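Local coordinates for dihydrodipicolinate synthase family protein (Sinorhizobium meliloti, PDB 4DNH), which is of unknown function but folds as a TIM barrel and may be related to enzymes of the dihydrodipicolinate synthase family, at residues A157-P168 and D196-G204; R251-Y260 and S272-I282. All coordinates share one frame; numbering follows the deposited sequence.

Contact 1: residues A157-P168 and D196-G204; sequences ASRALAAAAKGP and DPALEGYWG
Tyr202 lies against the start of helix 159-164, with the methyl of Ala157 over one face of its ring. This CH-pi contact puts Ala157 CB 3.9 Å from the ring centroid, offset toward the rim, and a side chain as small as alanine allows so close an approach. At the ring's far end the hydroxyl accepts from the backbone: Ser158 N lies 3.2 Å from Tyr202 OH, and Tyr175 is a second hydrogen-bond partner of that oxygen. The Leu161 side chain crosses that of Tyr202 at about a right angle, CD2 touching the hydroxyl, while Ala162 CB meets the ring edge at Tyr202 CD1, 4.0 Å away.

Leu199 reaches Ala157 CB with CD1 and the Ser158 carbonyl with CD2. Arg159, its chain bent at chi2 and chi3, passes Ala198 CB and ends in a salt bridge to Asp196: OD2 takes NE at 2.5 Å, a doubtfully short length, and NH1 weakly at 3.0 Å. The guanidinium and carboxylate planes stand 78° apart; NH1 also donates to Gly88 O. One water donates to both Arg159 O and Ala198 O.

Behind this layer, Ser158 OG caps the helix by accepting from Leu161 N at 3.2 Å, and two overlapping type II turns, Leu199 to Tyr202 and Gly201 to Gly204, shape the facing loop. The arrangement packs neighbouring beta-alpha loops, those after strands 153-155 and 186-191 of a TIM barrel.

Contact 2: residues R251-Y260 and S272-I282; sequences RMYTGDDFNY and SDALLGIFDAI. With GOL (glycerol), chain B.
Tyr253 and Thr254 pair with Asp273 and Ala274 as neighbouring parallel strands of the TIM barrel, the two ends of a beta-alpha-beta unit whose helix is 260-265. Three backbone bonds join them: Asp273 N to Met252 O, a nearly straight Thr254 N to Asp273 O at 2.9 Å, and Leu275 N to Thr254 O. The strand directions diverge by 40°, and beyond Thr254 the chains are joined through side chains instead.

The tight part lies where strand 273-276 runs into helix 278-281. Leu276 turns its branched end onto 251-260, CD1 3.6 Å from Tyr260 CB and CD2 against the Thr254 carbonyl; CD1 also sits over the centre of the Phe279 ring. Tyr260 has CG between its backbone N and carbonyl carbon (chi1 56°), which turns the ring across Leu276 and Ile278. Ile278 CG2 covers one ring face, 4.1 Å from the centroid, in a CH-pi contact. The methyls of Leu276 and Ile278 suit this place because they offer apolar surface to the Tyr260 ring, while the Tyr260 hydroxyl bonds to Thr308.

The other end is looser and more polar. Arg251, exposed, runs extended from CG to NE past Asp273 and turns only at the guanidinium, bringing NH1 2.8 Å from Asp273 OD2; the oxygen is met on its syn side, though 31° out of the carboxylate plane. Asp273 OD1 is held by Val36 N.

At the loop end, glycerol, probably from the crystallisation liquor, donates from O2 to Gly255 O. Lys230 and Ser232 also bind it. Asp257 divides its carboxylate: OD1 accepts from Ile278 N at 2.9 Å, while OD2 accepts from glycerol O3 at 2.6 Å, the same O3 that accepts from Gly277 N.

Overall arrangement
Both contacts sit on one TIM barrel, contact 2 in its wall and contact 1 in the loops after two of its strands, and they follow each other along the chain, contact 1 closing before contact 2 opens. Their centres lie 23 Å apart and their nearest atoms about 11 Å apart, so they do not touch. Contact 1, about 20 Å from the centre of the chain, joins loops and a short helix that follow strands 153-155 and 186-191. Contact 2, about 8 Å from that centre, joins strands 251-254 and 273-276, the last two in barrel order. One thus ties peripheral loop segments together, while the other carries the glycerol site, in a position consistent with a TIM-barrel active-site pocket.

Contact 1: residues A157-P168 and D196-G204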
loop_
_atom_site.group_PDB
_atom_site.type_symbol
_atom_site.label_atom_id
_atom_site.label_comp_id
_atom_site.label_asym_id
_atom_site.label_seq_id
_atom_site.Cartn_x
_atom_site.Cartn_y
_atom_site.Cartn_z
ATOM N N ALA A 157 12.451 -3.749 1.881
ATOM C CA ALA A 157 13.561 -3.379 2.746
ATOM C C ALA A 157 13.630 -4.378 3.887
ATOM O O ALA A 157 12.628 -5.005 4.223
ATOM C CB ALA A 157 13.382 -1.969 3.270
ATOM N N SER A 158 14.812 -4.533 4.467
ATOM C CA SER A 158 15.079 -5.601 5.417
ATOM C C SER A 158 15.440 -5.076 6.820
ATOM O O SER A 158 16.390 -4.293 6.993
ATOM C CB SER A 158 16.169 -6.516 4.839
ATOM O OG SER A 158 16.898 -7.223 5.829
ATOM N N ARG A 159 14.651 -5.514 7.804
ATOM C CA ARG A 159 14.809 -5.163 9.224
ATOM C C ARG A 159 16.220 -5.577 9.707
ATOM O O ARG A 159 16.920 -4.785 10.322
ATOM C CB ARG A 159 13.723 -5.907 10.037
ATOM C CG ARG A 159 12.743 -5.115 10.912
ATOM C CD ARG A 159 11.850 -4.195 10.093
ATOM N NE ARG A 159 10.371 -4.233 10.242
ATOM C CZ ARG A 159 9.604 -4.978 11.049
ATOM N NH1 ARG A 159 8.281 -4.828 10.963
ATOM N NH2 ARG A 159 10.116 -5.851 11.922
ATOM N N ALA A 160 16.644 -6.806 9.392
ATOM C CA ALA A 160 17.918 -7.359 9.886
ATOM C C ALA A 160 19.138 -6.642 9.305
ATOM O O ALA A 160 20.173 -6.502 9.978
ATOM C CB ALA A 160 18.003 -8.850 9.593
ATOM N N LEU A 161 19.005 -6.201 8.054
ATOM C CA LEU A 161 20.047 -5.452 7.365
ATOM C C LEU A 161 20.198 -4.028 7.931
ATOM O O LEU A 161 21.328 -3.575 8.162
ATOM C CB LEU A 161 19.804 -5.447 5.851
ATOM C CG LEU A 161 20.821 -4.731 4.948
ATOM C CD1 LEU A 161 22.204 -5.376 4.953
ATOM C CD2 LEU A 161 20.284 -4.634 3.534
ATOM N N ALA A 162 19.074 -3.348 8.195
ATOM C CA ALA A 162 19.108 -2.015 8.838
ATOM C C ALA A 162 19.838 -2.002 10.200
ATOM O O ALA A 162 20.375 -0.976 10.604
ATOM C CB ALA A 162 17.707 -1.431 8.972
ATOM N N ALA A 163 19.847 -3.150 10.882
ATOM C CA ALA A 163 20.520 -3.335 12.168
ATOM C C ALA A 163 21.926 -3.919 12.044
ATOM O O ALA A 163 22.746 -3.743 12.933
ATOM C CB ALA A 163 19.672 -4.214 13.074
ATOM N N ALA A 164 22.212 -4.624 10.956
ATOM C CA ALA A 164 23.541 -5.222 10.798
ATOM C C ALA A 164 24.506 -4.357 9.985
ATOM O O ALA A 164 25.715 -4.394 10.215
ATOM C CB ALA A 164 23.438 -6.619 10.203
ATOM N N ALA A 165 23.970 -3.582 9.043
ATOM C CA ALA A 165 24.784 -2.794 8.109
ATOM C C ALA A 165 25.717 -1.813 8.816
ATOM O O ALA A 165 25.282 -1.016 9.635
ATOM C CB ALA A 165 23.890 -2.054 7.123
ATOM N N LYS A 166 27.001 -1.869 8.491
ATOM C CA LYS A 166 27.976 -0.965 9.112
ATOM C C LYS A 166 28.264 0.260 8.238
ATOM O O LYS A 166 29.222 0.993 8.470
ATOM C CB LYS A 166 29.247 -1.728 9.523
ATOM C CG LYS A 166 28.986 -2.683 10.682
ATOM C CD LYS A 166 30.212 -3.452 11.138
ATOM C CE LYS A 166 29.874 -4.246 12.394
ATOM N NZ LYS A 166 31.055 -4.941 12.970
ATOM N N GLY A 167 27.391 0.481 7.256
ATOM C CA GLY A 167 27.495 1.604 6.328
ATOM C C GLY A 167 26.842 1.326 4.980
ATOM O O GLY A 167 26.159 0.312 4.814
ATOM N N PRO A 168 27.056 2.225 4.001
ATOM C CA PRO A 168 26.510 2.077 2.649
ATOM C C PRO A 168 26.981 0.808 1.916
ATOM O O PRO A 168 26.214 0.226 1.144
ATOM C CB PRO A 168 27.026 3.330 1.920
ATOM C CG PRO A 168 27.346 4.304 2.998
ATOM C CD PRO A 168 27.841 3.468 4.139
ATOM N N ASP A 196 7.834 2.005 9.231
ATOM C CA ASP A 196 8.553 0.980 9.974
ATOM C C ASP A 196 9.739 1.600 10.696
ATOM O O ASP A 196 10.770 1.897 10.074
ATOM C CB ASP A 196 9.013 -0.159 9.051
ATOM C CG ASP A 196 9.188 -1.488 9.789
ATOM O OD1 ASP A 196 9.575 -1.493 10.987
ATOM O OD2 ASP A 196 8.936 -2.539 9.165
ATOM N N PRO A 197 9.598 1.814 12.017
ATOM C CA PRO A 197 10.690 2.431 12.786
ATOM C C PRO A 197 11.980 1.601 12.731
ATOM O O PRO A 197 13.063 2.166 12.762
ATOM C CB PRO A 197 10.128 2.503 14.217
ATOM C CG PRO A 197 8.641 2.450 14.043
ATOM C CD PRO A 197 8.404 1.565 12.848
ATOM N N ALA A 198 11.865 0.281 12.601
ATOM C CA ALA A 198 13.055 -0.581 12.512
ATOM C C ALA A 198 13.821 -0.485 11.169
ATOM O O ALA A 198 14.851 -1.149 10.984
ATOM C CB ALA A 198 12.711 -2.029 12.862
ATOM N N LEU A 199 13.331 0.343 10.248
ATOM C CA LEU A 199 14.033 0.593 8.987
ATOM C C LEU A 199 14.795 1.917 9.001
ATOM O O LEU A 199 15.007 2.549 7.969
ATOM C CB LEU A 199 13.068 0.522 7.810
ATOM C CG LEU A 199 12.543 -0.881 7.565
ATOM C CD1 LEU A 199 11.678 -0.891 6.319
ATOM C CD2 LEU A 199 13.695 -1.872 7.450
ATOM N N GLU A 200 15.219 2.295 10.202
ATOM C CA GLU A 200 15.897 3.547 10.492
ATOM C C GLU A 200 17.277 3.665 9.819
ATOM O O GLU A 200 18.166 2.826 10.029
ATOM C CB GLU A 200 16.009 3.714 12.020
ATOM C CG GLU A 200 16.582 2.510 12.771
ATOM C CD GLU A 200 16.500 2.630 14.291
ATOM O OE1 GLU A 200 16.504 3.765 14.823
ATOM O OE2 GLU A 200 16.442 1.573 14.963
ATOM N N GLY A 201 17.440 4.715 9.015
ATOM C CA GLY A 201 18.690 4.974 8.297
ATOM C C GLY A 201 19.014 3.963 7.209
ATOM O O GLY A 201 20.176 3.593 7.036
ATOM N N TYR A 202 17.995 3.520 6.473
ATOM C CA TYR A 202 18.188 2.543 5.403
ATOM C C TYR A 202 19.057 3.110 4.260
ATOM O O TYR A 202 18.988 4.311 3.958
ATOM C CB TYR A 202 16.839 2.027 4.886
ATOM C CG TYR A 202 16.908 0.632 4.308
ATOM C CD1 TYR A 202 16.928 -0.484 5.137
ATOM C CD2 TYR A 202 16.963 0.429 2.927
ATOM C CE1 TYR A 202 16.995 -1.767 4.611
ATOM C CE2 TYR A 202 17.027 -0.849 2.389
ATOM C CZ TYR A 202 17.041 -1.945 3.234
ATOM O OH TYR A 202 17.112 -3.214 2.708
ATOM N N TRP A 203 19.866 2.232 3.653
ATOM C CA TRP A 203 20.926 2.555 2.670
ATOM C C TRP A 203 22.245 2.963 3.283
ATOM O O TRP A 203 23.243 3.116 2.576
ATOM C CB TRP A 203 20.474 3.548 1.596
ATOM C CG TRP A 203 19.235 3.094 0.861
ATOM C CD1 TRP A 203 17.980 3.693 0.872
ATOM C CD2 TRP A 203 19.082 1.907 0.003
ATOM N NE1 TRP A 203 17.095 2.988 0.093
ATOM C CE2 TRP A 203 17.688 1.911 -0.458
ATOM C CE3 TRP A 203 19.927 0.894 -0.424
ATOM C CZ2 TRP A 203 17.185 0.925 -1.291
ATOM C CZ3 TRP A 203 19.409 -0.095 -1.271
ATOM C CH2 TRP A 203 18.067 -0.077 -1.690
ATOM N N GLY A 204 22.261 3.137 4.603
ATOM C CA GLY A 204 23.491 3.403 5.339
ATOM C C GLY A 204 23.690 4.815 5.859
ATOM O O GLY A 204 24.737 5.119 6.427
HETATM O O HOH W 1 16.001 -3.151 12.413
#

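Contact 2: residues R251-Y260 and S272-I282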
loop_
_atom_site.group_PDB
_atom_site.type_symbol
_atom_site.label_atom_id
_atom_site.label_comp_id
_atom_site.label_asym_id
_atom_site.label_seq_id
_atom_site.Cartn_x
_atom_site.Cartn_y
_atom_site.Cartn_z
ATOM N N ARG A 251 11.220 2.758 -13.718
ATOM C CA ARG A 251 10.055 3.573 -13.335
ATOM C C ARG A 251 10.087 4.102 -11.885
ATOM O O ARG A 251 10.693 3.492 -11.000
ATOM C CB ARG A 251 8.771 2.789 -13.537
ATOM C CG ARG A 251 8.455 2.371 -14.957
ATOM C CD ARG A 251 7.182 1.534 -14.927
ATOM N NE ARG A 251 6.676 1.174 -16.254
ATOM C CZ ARG A 251 6.073 2.011 -17.104
ATOM N NH1 ARG A 251 5.895 3.304 -16.806
ATOM N NH2 ARG A 251 5.657 1.539 -18.273
HETATM N N MSE A 252 9.429 5.239 -11.657
HETATM C CA MSE A 252 9.223 5.775 -10.301
HETATM C C MSE A 252 7.813 5.455 -9.890
HETATM O O MSE A 252 6.845 5.988 -10.454
HETATM C CB MSE A 252 9.465 7.285 -10.270
HETATM C CG MSE A 252 9.087 7.988 -8.960
HETATM SE SE MSE A 252 10.082 7.331 -7.377
HETATM C CE MSE A 252 11.766 8.327 -7.607
ATOM N N TYR A 253 7.668 4.556 -8.924
ATOM C CA TYR A 253 6.344 4.264 -8.397
ATOM C C TYR A 253 6.147 5.103 -7.145
ATOM O O TYR A 253 6.900 4.959 -6.172
ATOM C CB TYR A 253 6.180 2.776 -8.083
ATOM C CG TYR A 253 6.100 1.862 -9.309
ATOM C CD1 TYR A 253 4.910 1.729 -10.029
ATOM C CD2 TYR A 253 7.209 1.110 -9.723
ATOM C CE1 TYR A 253 4.831 0.896 -11.129
ATOM C CE2 TYR A 253 7.137 0.273 -10.821
ATOM C CZ TYR A 253 5.946 0.170 -11.523
ATOM O OH TYR A 253 5.862 -0.651 -12.625
ATOM N N THR A 254 5.150 5.987 -7.161
ATOM C CA THR A 254 4.885 6.795 -5.982
ATOM C C THR A 254 4.291 5.972 -4.822
ATOM O O THR A 254 3.462 5.095 -5.025
ATOM C CB THR A 254 4.094 8.095 -6.275
ATOM O OG1 THR A 254 4.257 8.976 -5.159
ATOM C CG2 THR A 254 2.608 7.855 -6.506
ATOM N N GLY A 255 4.775 6.240 -3.620
ATOM C CA GLY A 255 4.342 5.535 -2.432
ATOM C C GLY A 255 3.830 6.592 -1.503
ATOM O O GLY A 255 3.454 6.314 -0.372
ATOM N N ASP A 256 3.803 7.811 -2.026
ATOM C CA ASP A 256 3.426 8.998 -1.288
ATOM C C ASP A 256 1.908 9.159 -1.291
ATOM O O ASP A 256 1.334 9.742 -2.218
ATOM C CB ASP A 256 4.117 10.210 -1.923
ATOM C CG ASP A 256 4.085 11.442 -1.049
ATOM O OD1 ASP A 256 3.040 11.695 -0.422
ATOM O OD2 ASP A 256 5.106 12.175 -1.014
ATOM N N ASP A 257 1.266 8.651 -0.242
ATOM C CA ASP A 257 -0.190 8.777 -0.088
ATOM C C ASP A 257 -0.666 10.183 0.320
ATOM O O ASP A 257 -1.872 10.416 0.451
ATOM C CB ASP A 257 -0.716 7.732 0.909
ATOM C CG ASP A 257 -0.359 6.289 0.512
ATOM O OD1 ASP A 257 -1.074 5.694 -0.327
ATOM O OD2 ASP A 257 0.623 5.742 1.066
ATOM N N PHE A 258 0.266 11.118 0.520
ATOM C CA PHE A 258 -0.088 12.517 0.799
ATOM C C PHE A 258 -0.151 13.365 -0.466
ATOM O O PHE A 258 -0.868 14.368 -0.513
ATOM C CB PHE A 258 0.925 13.141 1.750
ATOM C CG PHE A 258 0.533 13.074 3.189
ATOM C CD1 PHE A 258 0.532 11.860 3.868
ATOM C CD2 PHE A 258 0.194 14.235 3.880
ATOM C CE1 PHE A 258 0.175 11.796 5.202
ATOM C CE2 PHE A 258 -0.159 14.184 5.221
ATOM C CZ PHE A 258 -0.170 12.959 5.878
ATOM N N ASN A 259 0.585 12.936 -1.492
ATOM C CA ASN A 259 0.892 13.756 -2.667
ATOM C C ASN A 259 0.730 13.103 -4.036
ATOM O O ASN A 259 1.145 13.678 -5.051
ATOM C CB ASN A 259 2.311 14.253 -2.519
ATOM C CG ASN A 259 2.446 15.197 -1.357
ATOM O OD1 ASN A 259 1.739 16.199 -1.293
ATOM N ND2 ASN A 259 3.312 14.861 -0.405
ATOM N N TYR A 260 0.115 11.921 -4.053
ATOM C CA TYR A 260 -0.077 11.109 -5.256
ATOM C C TYR A 260 -0.677 11.819 -6.485
ATOM O O TYR A 260 -0.202 11.620 -7.608
ATOM C CB TYR A 260 -0.885 9.849 -4.918
ATOM C CG TYR A 260 -2.235 10.099 -4.269
ATOM C CD1 TYR A 260 -2.346 10.335 -2.895
ATOM C CD2 TYR A 260 -3.410 10.073 -5.029
ATOM C CE1 TYR A 260 -3.584 10.562 -2.303
ATOM C CE2 TYR A 260 -4.653 10.298 -4.450
ATOM C CZ TYR A 260 -4.740 10.544 -3.085
ATOM O OH TYR A 260 -5.987 10.768 -2.509
ATOM N N SER A 272 5.275 10.413 -12.224
ATOM C CA SER A 272 5.504 9.096 -11.635
ATOM C C SER A 272 4.300 8.172 -11.766
ATOM O O SER A 272 3.160 8.628 -11.910
ATOM C CB SER A 272 6.039 9.148 -10.188
ATOM O OG SER A 272 5.560 10.251 -9.452
ATOM N N ASP A 273 4.591 6.871 -11.748
ATOM C CA ASP A 273 3.582 5.824 -11.698
ATOM C C ASP A 273 3.110 5.626 -10.246
ATOM O O ASP A 273 3.321 6.502 -9.408
ATOM C CB ASP A 273 4.139 4.546 -12.329
ATOM C CG ASP A 273 4.297 4.666 -13.843
ATOM O OD1 ASP A 273 3.263 4.830 -14.532
ATOM O OD2 ASP A 273 5.447 4.598 -14.343
ATOM N N ALA A 274 2.460 4.510 -9.936
ATOM C CA ALA A 274 1.789 4.397 -8.645
ATOM C C ALA A 274 1.783 3.006 -8.047
ATOM O O ALA A 274 1.505 2.025 -8.718
ATOM C CB ALA A 274 0.367 4.921 -8.742
ATOM N N LEU A 275 2.098 2.945 -6.765
ATOM C CA LEU A 275 1.999 1.729 -5.978
ATOM C C LEU A 275 1.639 2.219 -4.573
ATOM O O LEU A 275 2.506 2.536 -3.740
ATOM C CB LEU A 275 3.321 0.967 -6.017
ATOM C CG LEU A 275 3.330 -0.510 -5.622
ATOM C CD1 LEU A 275 4.718 -1.053 -5.928
ATOM C CD2 LEU A 275 2.976 -0.700 -4.145
ATOM N N LEU A 276 0.335 2.290 -4.340
ATOM C CA LEU A 276 -0.221 3.041 -3.226
ATOM C C LEU A 276 -1.203 2.230 -2.399
ATOM O O LEU A 276 -2.084 1.555 -2.944
ATOM C CB LEU A 276 -0.953 4.273 -3.768
ATOM C CG LEU A 276 -0.098 5.407 -4.324
ATOM C CD1 LEU A 276 -0.943 6.299 -5.223
ATOM C CD2 LEU A 276 0.520 6.210 -3.194
ATOM N N GLY A 277 -1.071 2.327 -1.077
ATOM C CA GLY A 277 -2.089 1.814 -0.162
ATOM C C GLY A 277 -3.391 2.603 -0.263
ATOM O O GLY A 277 -4.456 2.049 -0.031
ATOM N N ILE A 278 -3.323 3.889 -0.621
ATOM C CA ILE A 278 -4.554 4.674 -0.768
ATOM C C ILE A 278 -5.409 4.190 -1.957
ATOM O O ILE A 278 -6.635 4.277 -1.923
ATOM C CB ILE A 278 -4.307 6.218 -0.786
ATOM C CG1 ILE A 278 -5.626 7.009 -0.851
ATOM C CG2 ILE A 278 -3.416 6.637 -1.950
ATOM C CD1 ILE A 278 -6.483 6.915 0.390
ATOM N N PHE A 279 -4.766 3.662 -2.993
ATOM C CA PHE A 279 -5.492 3.166 -4.159
ATOM C C PHE A 279 -6.369 1.962 -3.848
ATOM O O PHE A 279 -7.332 1.685 -4.555
ATOM C CB PHE A 279 -4.535 2.888 -5.306
ATOM C CG PHE A 279 -4.240 4.105 -6.133
ATOM C CD1 PHE A 279 -4.668 5.363 -5.713
ATOM C CD2 PHE A 279 -3.517 4.001 -7.302
ATOM C CE1 PHE A 279 -4.407 6.483 -6.458
ATOM C CE2 PHE A 279 -3.246 5.121 -8.057
ATOM C CZ PHE A 279 -3.693 6.368 -7.638
ATOM N N ASP A 280 -6.027 1.262 -2.777
ATOM C CA ASP A 280 -6.871 0.235 -2.228
ATOM C C ASP A 280 -8.189 0.890 -1.746
ATOM O O ASP A 280 -9.274 0.568 -2.260
ATOM C CB ASP A 280 -6.105 -0.478 -1.100
ATOM C CG ASP A 280 -7.000 -1.330 -0.204
ATOM O OD1 ASP A 280 -8.191 -0.986 0.005
ATOM O OD2 ASP A 280 -6.490 -2.343 0.316
ATOM N N ALA A 281 -8.083 1.828 -0.798
ATOM C CA ALA A 281 -9.253 2.483 -0.195
ATOM C C ALA A 281 -10.131 3.317 -1.145
ATOM O O ALA A 281 -11.346 3.445 -0.921
ATOM C CB ALA A 281 -8.824 3.324 0.998
ATOM N N ILE A 282 -9.537 3.883 -2.195
ATOM C CA ILE A 282 -10.313 4.672 -3.165
ATOM C C ILE A 282 -10.288 4.069 -4.580
ATOM O O ILE A 282 -10.464 4.783 -5.590
ATOM C CB ILE A 282 -9.847 6.152 -3.206
ATOM C CG1 ILE A 282 -8.431 6.252 -3.781
ATOM C CG2 ILE A 282 -9.945 6.796 -1.824
ATOM C CD1 ILE A 282 -7.905 7.666 -3.904
HETATM C C1 GOL B . 3.590 2.460 2.641
HETATM O O1 GOL B . 4.265 1.544 1.775
HETATM C C2 GOL B . 2.733 3.390 1.796
HETATM O O2 GOL B . 3.550 4.040 0.800
HETATM C C3 GOL B . 1.606 2.591 1.150
HETATM O O3 GOL B . 1.030 3.360 0.085
#